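Local coordinates for protein Lys-gingipain catalytic subunit (Porphyromonas gingivalis, PDB 4TKX) that cleaves proteins after lysine residues as a secreted cysteine endopeptidase, here represented by its catalytic domain with the following immunoglobulin-like domain, at residues V18-K23 against A81-T86. Numbering follows the deposited sequence.
With PB (lead (II) ion), chain T.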
ATOM      1  N   VAL A  18       1.239  15.433   0.006  1.00  6.89           N
ATOM      2  CA  VAL A  18      -0.094  15.160   0.515  1.00  7.43           C
ATOM      3  C   VAL A  18      -1.021  16.265   0.038  1.00  7.32           C
ATOM      4  O   VAL A  18      -0.751  17.456   0.251  1.00  8.51           O
ATOM      5  CB  VAL A  18      -0.119  15.117   2.056  1.00  7.57           C
ATOM      6  CG1 VAL A  18      -1.542  14.830   2.578  1.00  8.41           C
ATOM      7  CG2 VAL A  18       0.840  14.065   2.581  1.00  8.17           C
ATOM      8  N   VAL A  19      -2.104  15.871  -0.627  1.00  5.92           N
ATOM      9  CA  VAL A  19      -3.155  16.815  -1.020  1.00  6.46           C
ATOM     10  C   VAL A  19      -4.437  16.357  -0.329  1.00  6.59           C
ATOM     11  O   VAL A  19      -4.888  15.223  -0.517  1.00  7.27           O
ATOM     12  CB  VAL A  19      -3.341  16.850  -2.549  1.00  7.15           C
ATOM     13  CG1 VAL A  19      -4.514  17.774  -2.939  1.00  8.64           C
ATOM     14  CG2 VAL A  19      -2.040  17.301  -3.215  1.00  8.46           C
ATOM     15  N   ALA A  20      -4.999  17.233   0.504  1.00  6.67           N
ATOM     16  CA  ALA A  20      -6.078  16.844   1.394  1.00  7.59           C
ATOM     17  C   ALA A  20      -7.223  17.841   1.379  1.00  7.73           C
ATOM     18  O   ALA A  20      -7.031  19.060   1.301  1.00  8.13           O
ATOM     19  CB  ALA A  20      -5.557  16.696   2.825  1.00  7.32           C
ATOM     20  N   GLY A  21      -8.431  17.320   1.468  1.00  7.35           N
ATOM     21  CA  GLY A  21      -9.569  18.171   1.728  1.00  7.76           C
ATOM     22  C   GLY A  21      -9.376  18.975   2.996  1.00  8.15           C
ATOM     23  O   GLY A  21      -8.879  18.478   4.029  1.00  8.43           O
ATOM     24  N   ALA A  22      -9.796  20.233   2.933  1.00  9.81           N
ATOM     25  CA  ALA A  22      -9.610  21.146   4.057  1.00 10.93           C
ATOM     26  C   ALA A  22     -10.303  20.674   5.346  1.00 10.64           C
ATOM     27  O   ALA A  22      -9.876  21.025   6.443  1.00 12.66           O
ATOM     28  CB  ALA A  22     -10.091  22.545   3.682  1.00 14.03           C
ATOM     29  N   LYS A  23     -11.370  19.900   5.229  1.00  9.11           N
ATOM     30  CA  LYS A  23     -12.087  19.426   6.418  1.00  9.80           C
ATOM     31  C   LYS A  23     -11.269  18.453   7.262  1.00  9.74           C
ATOM     32  O   LYS A  23     -11.626  18.166   8.415  1.00  9.91           O
ATOM     33  CB  LYS A  23     -13.392  18.741   6.006  1.00 12.30           C
ATOM     34  CG  LYS A  23     -14.425  19.711   5.461  1.00 17.13           C
ATOM     35  CD  LYS A  23     -15.658  18.991   4.984  1.00 22.94           C
ATOM     36  CE  LYS A  23     -16.681  19.959   4.410  1.00 26.71           C
ATOM     37  NZ  LYS A  23     -17.791  19.190   3.784  1.00 29.71           N
ATOM     38  N   ALA A  81      -0.218  11.147  -1.542  1.00  7.15           N
ATOM     39  CA  ALA A  81      -1.364  10.793  -0.730  1.00  6.34           C
ATOM     40  C   ALA A  81      -2.509  11.737  -1.015  1.00  6.74           C
ATOM     41  O   ALA A  81      -2.372  12.942  -0.827  1.00  8.01           O
ATOM     42  CB  ALA A  81      -1.019  10.866   0.734  1.00  7.42           C
ATOM     43  N   LEU A  82      -3.627  11.176  -1.467  1.00  5.81           N
ATOM     44  CA  LEU A  82      -4.843  11.942  -1.718  1.00  5.61           C
ATOM     45  C   LEU A  82      -5.770  11.684  -0.557  1.00  6.93           C
ATOM     46  O   LEU A  82      -6.084  10.537  -0.266  1.00  8.71           O
ATOM     47  CB  LEU A  82      -5.491  11.487  -3.022  1.00  6.47           C
ATOM     48  CG  LEU A  82      -4.595  11.567  -4.256  1.00  7.70           C
ATOM     49  CD1 LEU A  82      -5.304  10.984  -5.463  1.00  9.22           C
ATOM     50  CD2 LEU A  82      -4.142  13.004  -4.500  1.00  8.85           C
ATOM     51  N   VAL A  83      -6.178  12.736   0.130  1.00  6.58           N
ATOM     52  CA  VAL A  83      -6.995  12.574   1.335  1.00  6.26           C
ATOM     53  C   VAL A  83      -8.362  13.180   1.107  1.00  7.56           C
ATOM     54  O   VAL A  83      -8.513  14.413   1.023  1.00  7.71           O
ATOM     55  CB  VAL A  83      -6.324  13.190   2.559  1.00  7.07           C
ATOM     56  CG1 VAL A  83      -7.182  12.979   3.792  1.00  7.61           C
ATOM     57  CG2 VAL A  83      -4.951  12.581   2.763  1.00  6.86           C
ATOM     58  N   GLY A  84      -9.350  12.297   1.010  1.00  7.75           N
ATOM     59  CA  GLY A  84     -10.711  12.701   0.695  1.00  7.69           C
ATOM     60  C   GLY A  84     -11.361  11.835  -0.360  1.00  7.65           C
ATOM     61  O   GLY A  84     -10.704  11.053  -1.079  1.00  8.03           O
ATOM     62  N   ASP A  85     -12.680  11.974  -0.438  1.00  7.57           N
ATOM     63  CA  ASP A  85     -13.479  11.293  -1.436  1.00  8.12           C
ATOM     64  C   ASP A  85     -13.569  12.202  -2.676  1.00  8.41           C
ATOM     65  O   ASP A  85     -12.920  13.261  -2.750  1.00  8.03           O
ATOM     66  CB  ASP A  85     -14.859  10.957  -0.852  1.00 10.70           C
ATOM     67  CG  ASP A  85     -15.554   9.746  -1.536  1.00 12.13           C
ATOM     68  OD1 ASP A  85     -15.253   9.401  -2.705  1.00 11.53           O
ATOM     69  OD2 ASP A  85     -16.460   9.157  -0.895  1.00 12.54           O
ATOM     70  N   THR A  86     -14.358  11.782  -3.654  1.00  8.92           N
ATOM     71  CA  THR A  86     -14.424  12.493  -4.935  1.00  9.91           C
ATOM     72  C   THR A  86     -15.129  13.836  -4.866  1.00 10.45           C
ATOM     73  O   THR A  86     -15.047  14.629  -5.819  1.00 10.81           O
ATOM     74  CB  THR A  86     -15.050  11.615  -6.018  1.00 11.78           C
ATOM     75  OG1 THR A  86     -16.396  11.279  -5.653  1.00 13.56           O
ATOM     76  CG2 THR A  86     -14.218  10.364  -6.195  1.00 14.09           C
TER
HETATM   77 PB    PB T 719     -16.860   7.442  -2.765  0.85 11.82          PB
HETATM   78  O   HOH W   1     -18.894   7.354  -1.361  1.00 19.47           O
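Val-83 O accepts the N-H of Gly-21 at 2.9 Å in a nearly straight bond, and the CA-H of Ala-20 makes a weaker C-H...O contact with the same oxygen, CA to O 3.5 Å. Val-19 uses both of its backbone polar atoms. Its N donates to Ala-81 O, almost in line with that carbonyl, and its O accepts from Val-83 N, with an angle of 161° at the hydrogen. These bonds join the C-terminal ends of strands 14-20 and 79-83; residues 18-20 and 81-83 run parallel, 11° apart. The Ala-20 and Val-83 CB atoms meet at 3.6 Å. Beside them, Val-18 CG1 touches Val-83 CG2 at 4.1 Å. The first torsion of Val-83, -179°, sets CG1 opposite its backbone N and leaves CG2 to meet Val-18. Helix 25-37 covers this face, with Leu-28 on Ala-20 and Val-83. On the other face, Leu-82 CD2 lies 4.4 Å from Val-19 CB. Strand 79-83 ends at Val-83, and the chain continues through Gly-84 into a loop. Asp-85 there chelates lead with OD1 at 2.5 Å and OD2 at 2.6 Å. The N-H of Thr-86 meets OD1 on its anti side, tilted out of the carboxylate plane, and Arg-267 binds OD2, which helps fix the carboxylate. Phe-254 O, Glu-263 and a water share the metal, which occupies an established calcium site. These are the two central strands of a four-stranded parallel sheet in the alpha/beta C25 catalytic domain, with a metal-binding loop following one strand.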